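Local coordinates for protein alpha-1,2-mannosidase (Bacteroides thetaiotaomicron, PDB 2WW2) that hydrolyses alpha-mannosides with inversion of anomeric configuration, as a calcium-dependent member of glycoside hydrolase family 92, at residues R62-T67 with L120-S125; Q143-D148 with M186-P191; A391-I396 with A462-K467. All coordinates share one frame; numbering follows the deposited sequence.

Interaction 1: R62-T67 with L120-S125; sequences RGFRQT and LQTSLS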
ATOM      1  N   ARG A  62      20.875 -14.347 -31.021  1.00  9.45           N
ATOM      2  CA  ARG A  62      20.400 -15.282 -32.057  1.00  9.37           C
ATOM      3  C   ARG A  62      20.450 -14.713 -33.473  1.00  8.93           C
ATOM      4  O   ARG A  62      20.480 -15.471 -34.453  1.00  8.58           O
ATOM      5  CB  ARG A  62      18.938 -15.687 -31.820  1.00  9.48           C
ATOM      6  CG  ARG A  62      18.658 -16.221 -30.442  1.00 12.55           C
ATOM      7  CD  ARG A  62      17.243 -16.776 -30.375  1.00 11.56           C
ATOM      8  NE  ARG A  62      16.853 -16.923 -28.981  1.00 12.41           N
ATOM      9  CZ  ARG A  62      16.471 -18.062 -28.427  1.00 15.06           C
ATOM     10  NH1 ARG A  62      16.414 -19.177 -29.150  1.00 10.23           N
ATOM     11  NH2 ARG A  62      16.138 -18.074 -27.150  1.00 15.28           N
ATOM     12  N   GLY A  63      20.395 -13.393 -33.602  1.00  8.25           N
ATOM     13  CA  GLY A  63      20.423 -12.804 -34.941  1.00  8.14           C
ATOM     14  C   GLY A  63      20.337 -11.291 -34.939  1.00  7.73           C
ATOM     15  O   GLY A  63      20.204 -10.668 -33.873  1.00  7.23           O
ATOM     16  N   PHE A  64      20.398 -10.714 -36.137  1.00  7.21           N
ATOM     17  CA  PHE A  64      20.172  -9.295 -36.327  1.00  7.94           C
ATOM     18  C   PHE A  64      18.983  -9.158 -37.248  1.00  7.56           C
ATOM     19  O   PHE A  64      19.039  -9.561 -38.395  1.00  7.62           O
ATOM     20  CB  PHE A  64      21.427  -8.607 -36.875  1.00  7.20           C
ATOM     21  CG  PHE A  64      22.592  -8.751 -35.951  1.00  8.95           C
ATOM     22  CD1 PHE A  64      22.825  -7.810 -34.955  1.00  7.37           C
ATOM     23  CD2 PHE A  64      23.425  -9.867 -36.041  1.00 10.31           C
ATOM     24  CE1 PHE A  64      23.902  -7.963 -34.076  1.00 10.27           C
ATOM     25  CE2 PHE A  64      24.491 -10.036 -35.174  1.00  9.73           C
ATOM     26  CZ  PHE A  64      24.740  -9.077 -34.187  1.00 10.33           C
ATOM     27  N   ARG A  65      17.906  -8.601 -36.709  1.00  7.41           N
ATOM     28  CA  ARG A  65      16.612  -8.609 -37.377  1.00  7.33           C
ATOM     29  C   ARG A  65      16.365  -7.330 -38.136  1.00  7.49           C
ATOM     30  O   ARG A  65      16.637  -6.231 -37.620  1.00  7.50           O
ATOM     31  CB  ARG A  65      15.504  -8.721 -36.321  1.00  7.90           C
ATOM     32  CG  ARG A  65      15.362 -10.097 -35.672  1.00  7.10           C
ATOM     33  CD  ARG A  65      14.234 -10.903 -36.328  1.00  7.61           C
ATOM     34  NE  ARG A  65      12.918 -10.369 -35.984  1.00  7.71           N
ATOM     35  CZ  ARG A  65      12.335 -10.485 -34.792  1.00  7.47           C
ATOM     36  NH1 ARG A  65      12.946 -11.113 -33.787  1.00  8.83           N
ATOM     37  NH2 ARG A  65      11.127  -9.959 -34.608  1.00  7.70           N
ATOM     38  N   GLN A  66      15.807  -7.461 -39.342  1.00  6.66           N
ATOM     39  CA  GLN A  66      15.083  -6.371 -39.951  1.00  6.95           C
ATOM     40  C   GLN A  66      13.717  -6.436 -39.290  1.00  7.57           C
ATOM     41  O   GLN A  66      13.010  -7.458 -39.403  1.00  7.57           O
ATOM     42  CB  GLN A  66      14.917  -6.573 -41.457  1.00  6.92           C
ATOM     43  CG  GLN A  66      13.959  -5.515 -42.057  1.00  7.94           C
ATOM     44  CD  GLN A  66      13.567  -5.816 -43.490  1.00  8.97           C
ATOM     45  OE1 GLN A  66      12.595  -6.545 -43.757  1.00 12.18           O
ATOM     46  NE2 GLN A  66      14.294  -5.242 -44.420  1.00  4.00           N
ATOM     47  N   THR A  67      13.345  -5.372 -38.583  1.00  7.40           N
ATOM     48  CA  THR A  67      12.116  -5.398 -37.785  1.00  8.12           C
ATOM     49  C   THR A  67      11.241  -4.178 -38.055  1.00  7.55           C
ATOM     50  O   THR A  67      11.726  -3.142 -38.494  1.00  7.31           O
ATOM     51  CB  THR A  67      12.432  -5.495 -36.246  1.00  8.61           C
ATOM     52  OG1 THR A  67      11.210  -5.611 -35.504  1.00  9.46           O
ATOM     53  CG2 THR A  67      13.178  -4.242 -35.766  1.00  8.91           C
ATOM     54  N   LEU A 120      34.287 -13.053 -32.539  1.00  7.98           N
ATOM     55  CA  LEU A 120      33.690 -12.582 -33.779  1.00  8.16           C
ATOM     56  C   LEU A 120      33.129 -11.185 -33.543  1.00  8.27           C
ATOM     57  O   LEU A 120      32.393 -10.964 -32.582  1.00  6.68           O
ATOM     58  CB  LEU A 120      32.571 -13.525 -34.249  1.00  7.54           C
ATOM     59  CG  LEU A 120      31.914 -13.176 -35.598  1.00  9.25           C
ATOM     60  CD1 LEU A 120      31.436 -14.475 -36.313  1.00  8.81           C
ATOM     61  CD2 LEU A 120      30.753 -12.164 -35.467  1.00  6.32           C
ATOM     62  N   GLN A 121      33.482 -10.234 -34.409  1.00  7.67           N
ATOM     63  CA  GLN A 121      32.947  -8.882 -34.257  1.00  8.54           C
ATOM     64  C   GLN A 121      32.058  -8.566 -35.436  1.00  8.67           C
ATOM     65  O   GLN A 121      32.346  -8.968 -36.562  1.00  9.61           O
ATOM     66  CB  GLN A 121      34.080  -7.851 -34.149  1.00  8.34           C
ATOM     67  CG  GLN A 121      33.586  -6.386 -33.981  1.00 11.40           C
ATOM     68  CD  GLN A 121      33.299  -5.693 -35.300  1.00 13.30           C
ATOM     69  OE1 GLN A 121      33.839  -6.061 -36.343  1.00 16.86           O
ATOM     70  NE2 GLN A 121      32.447  -4.674 -35.263  1.00 15.80           N
ATOM     71  N   THR A 122      30.966  -7.858 -35.191  1.00  9.44           N
ATOM     72  CA  THR A 122      30.115  -7.410 -36.289  1.00  9.98           C
ATOM     73  C   THR A 122      29.494  -6.060 -35.960  1.00  9.84           C
ATOM     74  O   THR A 122      29.272  -5.742 -34.788  1.00  8.92           O
ATOM     75  CB  THR A 122      29.027  -8.463 -36.633  1.00 10.84           C
ATOM     76  OG1 THR A 122      28.303  -8.043 -37.798  1.00 13.24           O
ATOM     77  CG2 THR A 122      28.061  -8.644 -35.499  1.00 10.79           C
ATOM     78  N   SER A 123      29.285  -5.233 -36.982  1.00  9.56           N
ATOM     79  CA  SER A 123      28.449  -4.057 -36.796  1.00  9.57           C
ATOM     80  C   SER A 123      27.554  -3.837 -38.007  1.00  8.77           C
ATOM     81  O   SER A 123      27.808  -4.369 -39.109  1.00  9.13           O
ATOM     82  CB  SER A 123      29.258  -2.805 -36.443  1.00  9.55           C
ATOM     83  OG  SER A 123      29.850  -2.196 -37.576  1.00 10.93           O
ATOM     84  N   LEU A 124      26.477  -3.100 -37.787  1.00  7.94           N
ATOM     85  CA  LEU A 124      25.542  -2.811 -38.853  1.00  8.37           C
ATOM     86  C   LEU A 124      25.031  -1.384 -38.711  1.00  8.33           C
ATOM     87  O   LEU A 124      24.870  -0.874 -37.603  1.00  7.96           O
ATOM     88  CB  LEU A 124      24.364  -3.794 -38.812  1.00  8.83           C
ATOM     89  CG  LEU A 124      23.515  -3.831 -37.540  1.00 11.55           C
ATOM     90  CD1 LEU A 124      22.114  -4.205 -37.904  1.00 12.71           C
ATOM     91  CD2 LEU A 124      24.056  -4.811 -36.506  1.00 13.97           C
ATOM     92  N   SER A 125      24.731  -0.768 -39.847  1.00  8.61           N
ATOM     93  CA  SER A 125      24.195   0.577 -39.890  1.00  8.21           C
ATOM     94  C   SER A 125      23.061   0.543 -40.899  1.00  8.38           C
ATOM     95  O   SER A 125      23.118  -0.214 -41.865  1.00  8.18           O
ATOM     96  CB  SER A 125      25.290   1.563 -40.340  1.00  7.85           C
ATOM     97  OG  SER A 125      26.250   1.730 -39.294  1.00  8.57           O
TER
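Phe64 reaches from the strand 60-67 across to strand 121-126 and brings its ring up to Thr122 and Leu124. The two neighbours share out the ring. The methyl CG2 of Thr122 meets the far end, 3.6 Å from Phe64 CZ and 3.8 Å from Phe64 CE2, its side chain coming from the opposite direction. Leu124 arrives aslant: its CD2 lies 3.6 Å from Phe64 CD1 and 4.0 Å from Phe64 CE1. Both methyls approach the ring obliquely. Because Thr122 and Leu124 are two residues apart on an extended strand, their side chains leave from the same side, while Ser123 between them turns away and bonds to Glu134.

Torsions settle which group of Thr122 faces the aromatic. With OG1 anti to the backbone nitrogen (chi1 -174°), the hydroxyl is used in a hydrogen bond to the carbonyl oxygen of Glu134, on the adjoining strand 130-136, and CG2 is left for the ring. Further out, Phe64 is fixed through its backbone, paired with Ile82, while its ring also rests on Tyr112 and Val114 of strand 111-116; Leu124 continues onto Trp41. Just before Phe64, Arg62 and Gly63 both face Gln44 in a classic beta bulge. An alanine at Phe64 would remove the whole ring and would probably open a gap in which Thr122 CG2 and Leu124 CD2 lose their partner.

The strands, with Phe64 and Leu124 8.8 Å apart at their CA atoms, thus meet through side chains alone, in the interior of the beta-rich N-terminal domain. All three touching residues are buried, and the contact is purely van der Waals and hydrophobic, the one polar group involved being satisfied within its own layer.

Interaction 2: Q143-D148 with M186-P191; sequences QYVVVD and MEFSHP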
ATOM      1  N   GLN A 143      33.728 -19.957 -41.004  1.00  8.77           N
ATOM      2  CA  GLN A 143      33.091 -18.655 -41.134  1.00  7.91           C
ATOM      3  C   GLN A 143      31.739 -18.827 -41.821  1.00  8.22           C
ATOM      4  O   GLN A 143      31.686 -19.236 -42.979  1.00  8.00           O
ATOM      5  CB  GLN A 143      33.960 -17.742 -42.012  1.00  7.77           C
ATOM      6  CG  GLN A 143      35.410 -17.563 -41.540  1.00  7.56           C
ATOM      7  CD  GLN A 143      36.227 -16.713 -42.515  1.00  8.61           C
ATOM      8  OE1 GLN A 143      35.745 -16.369 -43.589  1.00  9.03           O
ATOM      9  NE2 GLN A 143      37.482 -16.391 -42.147  1.00  9.93           N
ATOM     10  N   TYR A 144      30.656 -18.507 -41.126  1.00  7.62           N
ATOM     11  CA  TYR A 144      29.327 -18.600 -41.719  1.00  7.53           C
ATOM     12  C   TYR A 144      28.510 -17.336 -41.556  1.00  7.37           C
ATOM     13  O   TYR A 144      28.735 -16.551 -40.654  1.00  6.68           O
ATOM     14  CB  TYR A 144      28.518 -19.695 -41.046  1.00  7.98           C
ATOM     15  CG  TYR A 144      29.130 -21.072 -41.079  1.00  9.48           C
ATOM     16  CD1 TYR A 144      28.936 -21.921 -42.169  1.00  8.56           C
ATOM     17  CD2 TYR A 144      29.869 -21.536 -40.002  1.00  9.43           C
ATOM     18  CE1 TYR A 144      29.488 -23.198 -42.182  1.00 11.50           C
ATOM     19  CE2 TYR A 144      30.421 -22.800 -40.006  1.00 11.70           C
ATOM     20  CZ  TYR A 144      30.227 -23.623 -41.093  1.00 11.99           C
ATOM     21  OH  TYR A 144      30.772 -24.877 -41.068  1.00 15.43           O
ATOM     22  N   VAL A 145      27.521 -17.179 -42.424  1.00  7.20           N
ATOM     23  CA  VAL A 145      26.412 -16.289 -42.147  1.00  7.32           C
ATOM     24  C   VAL A 145      25.151 -17.113 -42.359  1.00  7.33           C
ATOM     25  O   VAL A 145      25.036 -17.819 -43.367  1.00  7.57           O
ATOM     26  CB  VAL A 145      26.422 -15.076 -43.107  1.00  7.34           C
ATOM     27  CG1 VAL A 145      25.140 -14.233 -42.932  1.00  7.54           C
ATOM     28  CG2 VAL A 145      27.713 -14.246 -42.917  1.00  6.61           C
ATOM     29  N   VAL A 146      24.214 -17.029 -41.413  1.00  7.56           N
ATOM     30  CA  VAL A 146      22.917 -17.665 -41.560  1.00  7.07           C
ATOM     31  C   VAL A 146      21.876 -16.588 -41.813  1.00  7.49           C
ATOM     32  O   VAL A 146      21.844 -15.560 -41.111  1.00  6.39           O
ATOM     33  CB  VAL A 146      22.503 -18.455 -40.306  1.00  7.47           C
ATOM     34  CG1 VAL A 146      21.026 -18.915 -40.403  1.00  7.87           C
ATOM     35  CG2 VAL A 146      23.445 -19.647 -40.096  1.00  7.60           C
ATOM     36  N   VAL A 147      21.020 -16.849 -42.799  1.00  6.82           N
ATOM     37  CA  VAL A 147      19.896 -15.994 -43.095  1.00  7.12           C
ATOM     38  C   VAL A 147      18.631 -16.751 -42.665  1.00  7.89           C
ATOM     39  O   VAL A 147      18.443 -17.917 -43.009  1.00  7.34           O
ATOM     40  CB  VAL A 147      19.826 -15.643 -44.585  1.00  6.81           C
ATOM     41  CG1 VAL A 147      18.588 -14.849 -44.887  1.00  6.91           C
ATOM     42  CG2 VAL A 147      21.086 -14.841 -45.028  1.00  7.10           C
ATOM     43  N   ASP A 148      17.791 -16.089 -41.881  1.00  7.79           N
ATOM     44  CA  ASP A 148      16.624 -16.722 -41.281  1.00  7.48           C
ATOM     45  C   ASP A 148      15.437 -15.926 -41.793  1.00  7.96           C
ATOM     46  O   ASP A 148      15.306 -14.736 -41.503  1.00  7.18           O
ATOM     47  CB  ASP A 148      16.763 -16.676 -39.749  1.00  7.86           C
ATOM     48  CG  ASP A 148      15.562 -17.269 -39.015  1.00  8.78           C
ATOM     49  OD1 ASP A 148      14.419 -17.132 -39.506  1.00  7.61           O
ATOM     50  OD2 ASP A 148      15.772 -17.873 -37.937  1.00 10.06           O
ATOM     51  N   MET A 186      20.278  -9.506 -50.523  1.00 10.49           N
ATOM     52  CA  MET A 186      21.536  -9.147 -49.899  1.00 10.47           C
ATOM     53  C   MET A 186      22.716  -9.605 -50.739  1.00 10.13           C
ATOM     54  O   MET A 186      22.609 -10.523 -51.558  1.00  9.88           O
ATOM     55  CB  MET A 186      21.616  -9.722 -48.489  1.00 10.54           C
ATOM     56  CG  MET A 186      21.679 -11.209 -48.435  1.00 11.35           C
ATOM     57  SD  MET A 186      21.585 -11.806 -46.734  1.00 16.84           S
ATOM     58  CE  MET A 186      19.820 -11.684 -46.480  1.00 12.08           C
ATOM     59  N   GLU A 187      23.841  -8.946 -50.541  1.00  9.35           N
ATOM     60  CA  GLU A 187      25.011  -9.241 -51.327  1.00  9.50           C
ATOM     61  C   GLU A 187      26.173  -9.363 -50.366  1.00  9.55           C
ATOM     62  O   GLU A 187      26.213  -8.637 -49.378  1.00  8.87           O
ATOM     63  CB  GLU A 187      25.251  -8.092 -52.301  1.00 10.36           C
ATOM     64  CG  GLU A 187      26.485  -8.279 -53.174  1.00 11.52           C
ATOM     65  CD  GLU A 187      26.833  -7.023 -53.941  1.00 14.92           C
ATOM     66  OE1 GLU A 187      26.964  -5.948 -53.325  1.00 17.33           O
ATOM     67  OE2 GLU A 187      26.968  -7.111 -55.165  1.00 16.89           O
ATOM     68  N   PHE A 188      27.088 -10.300 -50.636  1.00  8.75           N
ATOM     69  CA  PHE A 188      28.258 -10.518 -49.790  1.00  8.88           C
ATOM     70  C   PHE A 188      29.506 -10.110 -50.571  1.00  8.90           C
ATOM     71  O   PHE A 188      29.591 -10.317 -51.795  1.00  8.39           O
ATOM     72  CB  PHE A 188      28.338 -11.990 -49.346  1.00  8.77           C
ATOM     73  CG  PHE A 188      27.141 -12.438 -48.529  1.00 10.06           C
ATOM     74  CD1 PHE A 188      27.184 -12.419 -47.144  1.00  9.11           C
ATOM     75  CD2 PHE A 188      25.965 -12.825 -49.146  1.00 10.97           C
ATOM     76  CE1 PHE A 188      26.079 -12.806 -46.383  1.00  9.12           C
ATOM     77  CE2 PHE A 188      24.852 -13.214 -48.392  1.00 11.87           C
ATOM     78  CZ  PHE A 188      24.912 -13.210 -47.014  1.00 11.07           C
ATOM     79  N   SER A 189      30.479  -9.547 -49.870  1.00  9.02           N
ATOM     80  CA  SER A 189      31.658  -9.021 -50.535  1.00  9.09           C
ATOM     81  C   SER A 189      32.635 -10.111 -50.974  1.00  9.67           C
ATOM     82  O   SER A 189      33.453  -9.893 -51.867  1.00  9.35           O
ATOM     83  CB  SER A 189      32.372  -8.030 -49.604  1.00  9.49           C
ATOM     84  OG  SER A 189      32.752  -8.675 -48.395  1.00  9.88           O
ATOM     85  N   HIS A 190      32.563 -11.277 -50.346  1.00  9.73           N
ATOM     86  CA  HIS A 190      33.563 -12.320 -50.570  1.00  9.84           C
ATOM     87  C   HIS A 190      32.913 -13.574 -51.146  1.00 10.13           C
ATOM     88  O   HIS A 190      31.709 -13.777 -50.984  1.00  9.77           O
ATOM     89  CB  HIS A 190      34.276 -12.638 -49.252  1.00  9.44           C
ATOM     90  CG  HIS A 190      35.319 -11.632 -48.877  1.00  9.21           C
ATOM     91  ND1 HIS A 190      35.010 -10.393 -48.354  1.00  8.70           N
ATOM     92  CD2 HIS A 190      36.674 -11.686 -48.942  1.00  9.54           C
ATOM     93  CE1 HIS A 190      36.127  -9.721 -48.129  1.00 10.27           C
ATOM     94  NE2 HIS A 190      37.151 -10.487 -48.472  1.00 10.44           N
ATOM     95  N   PRO A 191      33.707 -14.414 -51.834  1.00 10.80           N
ATOM     96  CA  PRO A 191      33.195 -15.636 -52.449  1.00 10.78           C
ATOM     97  C   PRO A 191      32.513 -16.558 -51.452  1.00 11.00           C
ATOM     98  O   PRO A 191      33.014 -16.765 -50.334  1.00 10.05           O
ATOM     99  CB  PRO A 191      34.456 -16.334 -52.958  1.00 11.03           C
ATOM    100  CG  PRO A 191      35.448 -15.217 -53.167  1.00 11.68           C
ATOM    101  CD  PRO A 191      35.141 -14.193 -52.126  1.00 10.54           C
TER
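Val145 and Val147 face Phe188 and Met186 across the interior of the beta-sandwich N-terminal domain, where strand 143-148 packs over the end of strand 182-188 with CA atoms 9.8 Å apart in each pair. The two pairs meet differently. Phe188 comes from the direction opposite to Val145 and presents its edge: the single ring atom CE1 sits among the valine's branches, 3.9 Å from Val145 CG1 and 4.0 Å from Val145 CB, with the methyl CG1 close to the ring plane. The flat side of the aromatic is therefore not spent on Val145, and the ring also meets that of Phe221, their planes inclined at about 35°.

Val147 and Met186 instead reach toward each other tip to tip. Met186 extends through chi2 and then bends at chi3 (80°), which turns its CE onto the isopropyl group, 3.8 Å from Val147 CG1. Outward, backbone bonds with Leu219 and Ala217 place Val145 and Val147 beside strand 216-221, while Met186 also touches Phe80 and Thr233. Sulfur and methyl thus both serve the contact, Met186 SD closing to 3.5 Å from Val147 CG2.

Interaction 3: A391-I396 with A462-K467; sequences AWMKGI and AESLGK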
ATOM      1  N   ALA A 391      -3.193  19.287 -36.742  1.00  7.71           N
ATOM      2  CA  ALA A 391      -2.361  19.746 -37.861  1.00  7.71           C
ATOM      3  C   ALA A 391      -3.057  20.870 -38.605  1.00  7.73           C
ATOM      4  O   ALA A 391      -2.456  21.906 -38.887  1.00  7.91           O
ATOM      5  CB  ALA A 391      -2.047  18.598 -38.811  1.00  7.35           C
ATOM      6  N   TRP A 392      -4.340  20.682 -38.887  1.00  7.44           N
ATOM      7  CA  TRP A 392      -5.093  21.665 -39.660  1.00  8.18           C
ATOM      8  C   TRP A 392      -5.069  23.033 -38.980  1.00  8.80           C
ATOM      9  O   TRP A 392      -4.926  24.068 -39.649  1.00  9.32           O
ATOM     10  CB  TRP A 392      -6.533  21.189 -39.834  1.00  7.63           C
ATOM     11  CG  TRP A 392      -7.316  21.976 -40.848  1.00  8.61           C
ATOM     12  CD1 TRP A 392      -8.065  23.092 -40.618  1.00  9.90           C
ATOM     13  CD2 TRP A 392      -7.432  21.699 -42.250  1.00  8.67           C
ATOM     14  NE1 TRP A 392      -8.645  23.525 -41.787  1.00  8.55           N
ATOM     15  CE2 TRP A 392      -8.275  22.683 -42.803  1.00 11.02           C
ATOM     16  CE3 TRP A 392      -6.914  20.707 -43.086  1.00  9.34           C
ATOM     17  CZ2 TRP A 392      -8.591  22.721 -44.169  1.00 10.50           C
ATOM     18  CZ3 TRP A 392      -7.234  20.739 -44.443  1.00  9.17           C
ATOM     19  CH2 TRP A 392      -8.068  21.735 -44.965  1.00  9.35           C
ATOM     20  N   MET A 393      -5.214  23.038 -37.655  1.00  9.17           N
ATOM     21  CA  MET A 393      -5.325  24.305 -36.934  1.00 10.44           C
ATOM     22  C   MET A 393      -3.978  24.997 -36.817  1.00 10.57           C
ATOM     23  O   MET A 393      -3.902  26.147 -36.393  1.00 11.53           O
ATOM     24  CB  MET A 393      -5.938  24.099 -35.558  1.00 10.24           C
ATOM     25  CG  MET A 393      -7.350  23.544 -35.617  1.00 10.97           C
ATOM     26  SD  MET A 393      -8.429  24.515 -36.687  1.00 15.02           S
ATOM     27  CE  MET A 393      -9.841  23.446 -36.749  1.00 13.41           C
ATOM     28  N   LYS A 394      -2.923  24.280 -37.196  1.00 10.57           N
ATOM     29  CA  LYS A 394      -1.576  24.799 -37.193  1.00  9.75           C
ATOM     30  C   LYS A 394      -1.113  25.098 -38.613  1.00 10.71           C
ATOM     31  O   LYS A 394       0.077  25.345 -38.845  1.00 10.77           O
ATOM     32  CB  LYS A 394      -0.625  23.784 -36.537  1.00  9.51           C
ATOM     33  CG  LYS A 394      -0.844  23.664 -35.052  1.00  8.05           C
ATOM     34  CD  LYS A 394      -0.096  22.484 -34.438  1.00  7.54           C
ATOM     35  CE  LYS A 394      -0.263  22.501 -32.910  1.00  7.29           C
ATOM     36  NZ  LYS A 394       0.481  21.364 -32.297  1.00  7.61           N
ATOM     37  N   GLY A 395      -2.045  25.072 -39.560  1.00 10.26           N
ATOM     38  CA  GLY A 395      -1.740  25.465 -40.935  1.00 10.87           C
ATOM     39  C   GLY A 395      -1.171  24.351 -41.794  1.00 10.39           C
ATOM     40  O   GLY A 395      -0.706  24.596 -42.899  1.00 10.09           O
ATOM     41  N   ILE A 396      -1.215  23.120 -41.282  1.00 10.59           N
ATOM     42  CA  ILE A 396      -0.804  21.953 -42.045  1.00 10.57           C
ATOM     43  C   ILE A 396      -2.065  21.385 -42.661  1.00 10.95           C
ATOM     44  O   ILE A 396      -2.904  20.767 -41.978  1.00 10.32           O
ATOM     45  CB  ILE A 396      -0.133  20.913 -41.127  1.00 11.03           C
ATOM     46  CG1 ILE A 396       1.095  21.547 -40.464  1.00 11.20           C
ATOM     47  CG2 ILE A 396       0.244  19.661 -41.912  1.00 11.82           C
ATOM     48  CD1 ILE A 396       1.731  20.689 -39.373  1.00 10.41           C
ATOM     49  N   ALA A 462     -15.106  21.494 -38.332  1.00  7.08           N
ATOM     50  CA  ALA A 462     -16.248  21.931 -39.127  1.00  7.37           C
ATOM     51  C   ALA A 462     -16.397  23.452 -39.031  1.00  7.42           C
ATOM     52  O   ALA A 462     -16.663  24.120 -40.026  1.00  7.45           O
ATOM     53  CB  ALA A 462     -17.523  21.261 -38.666  1.00  6.84           C
ATOM     54  N   GLU A 463     -16.244  23.990 -37.823  1.00  7.93           N
ATOM     55  CA  GLU A 463     -16.421  25.438 -37.632  1.00  8.78           C
ATOM     56  C   GLU A 463     -15.432  26.223 -38.496  1.00  8.75           C
ATOM     57  O   GLU A 463     -15.794  27.233 -39.112  1.00  8.37           O
ATOM     58  CB  GLU A 463     -16.263  25.819 -36.149  1.00  9.15           C
ATOM     59  CG  GLU A 463     -16.671  27.253 -35.875  1.00 13.64           C
ATOM     60  CD  GLU A 463     -16.820  27.557 -34.397  1.00 16.90           C
ATOM     61  OE1 GLU A 463     -15.875  27.274 -33.646  1.00 19.85           O
ATOM     62  OE2 GLU A 463     -17.894  28.083 -34.014  1.00 20.79           O
ATOM     63  N   SER A 464     -14.189  25.750 -38.552  1.00  8.87           N
ATOM     64  CA  SER A 464     -13.148  26.419 -39.339  1.00  9.82           C
ATOM     65  C   SER A 464     -13.408  26.361 -40.852  1.00 10.56           C
ATOM     66  O   SER A 464     -12.837  27.149 -41.604  1.00 11.27           O
ATOM     67  CB  SER A 464     -11.747  25.883 -38.999  1.00 10.06           C
ATOM     68  OG  SER A 464     -11.469  24.693 -39.722  1.00 12.52           O
ATOM     69  N   LEU A 465     -14.281  25.453 -41.299  1.00 10.57           N
ATOM     70  CA  LEU A 465     -14.655  25.384 -42.720  1.00 10.26           C
ATOM     71  C   LEU A 465     -15.877  26.245 -43.025  1.00 10.67           C
ATOM     72  O   LEU A 465     -16.266  26.398 -44.193  1.00 10.18           O
ATOM     73  CB  LEU A 465     -14.953  23.938 -43.143  1.00 10.14           C
ATOM     74  CG  LEU A 465     -13.906  22.858 -42.860  1.00 11.11           C
ATOM     75  CD1 LEU A 465     -14.347  21.519 -43.477  1.00 11.30           C
ATOM     76  CD2 LEU A 465     -12.535  23.271 -43.384  1.00 11.50           C
ATOM     77  N   GLY A 466     -16.489  26.801 -41.982  1.00 10.57           N
ATOM     78  CA  GLY A 466     -17.714  27.580 -42.140  1.00 10.18           C
ATOM     79  C   GLY A 466     -18.947  26.693 -42.090  1.00 11.00           C
ATOM     80  O   GLY A 466     -20.065  27.143 -42.396  1.00 10.98           O
ATOM     81  N   LYS A 467     -18.769  25.421 -41.736  1.00 10.53           N
ATOM     82  CA  LYS A 467     -19.923  24.520 -41.619  1.00 11.59           C
ATOM     83  C   LYS A 467     -20.519  24.541 -40.206  1.00 11.72           C
ATOM     84  O   LYS A 467     -20.399  23.580 -39.440  1.00 10.30           O
ATOM     85  CB  LYS A 467     -19.557  23.101 -42.053  1.00 11.77           C
ATOM     86  CG  LYS A 467     -19.056  23.015 -43.497  1.00 13.94           C
ATOM     87  CD  LYS A 467     -18.416  21.651 -43.755  1.00 17.56           C
ATOM     88  CE  LYS A 467     -17.884  21.528 -45.187  1.00 19.42           C
ATOM     89  NZ  LYS A 467     -18.977  21.689 -46.196  1.00 20.91           N
TER
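Trp392, on the last turn of helix 383-393, leans its indole on Ser464 and Leu465 at the end of helix 444-465. From CB the side chain swings out anti to its own backbone nitrogen (chi1 -168°), which carries the ring system toward the second helix. Its five-membered part meets Ser464: CD1 of Trp392 lies 3.9 Å and NE1 of Trp392 3.7 Å from Ser464 OG, too long to count as a hydrogen bond. That hydroxyl has its partner in the carbonyl oxygen of Phe461, one turn back in the same helix. Farther along the indole, Trp392 CZ2 comes within 4.1 Å of Leu465 CD2, the two side chains crossing at about a right angle.

Met393 adds a second arm. Bent at chi2 (-53°), it brings CE to 3.6 Å from Ser464 OG, so the serine has Trp392 NE1 and a methyl close by, neither of them bonded to it.

Both helices finish here in Schellman motifs. Gly395 and Gly466 take up positive phi, and Ile396 N and Lys467 N each reach back 3.0 Å to the carbonyl oxygens of Ala391 and Ala462, respectively.

The contact lies at the surface of the catalytic domain, which in this family is built round an (alpha/alpha)6 barrel. Trp392 also meets the Phe461 ring edge-to-face, and Ala401 of helix 401-413 touches both Trp392 and Leu465; Ile396 faces helix 347-364, while Ala462 and Glu463 pack on helix 468-475.

In the fold
Along the chain the three contacts follow in series, each closing before the next opens. Interactions 1 and 2 belong to the N-terminal domain, their centres 12 Å apart and nearest atoms about 6 Å apart without touching. Strand 80-86 pairs with both 60-67 and 143-148, and strands 130-136 and 229-236 join 121-126 to 182-188, so the two contacts are neighbouring portions of one sandwich interior. Interaction 3 joins helix ends in the catalytic domain, on the other side of the chain's centre, 46 Å from interaction 1 and 53 Å from interaction 2 between centres. Interactions 1 and 2 are thus strand packing in one domain, interaction 3 helix packing in the other.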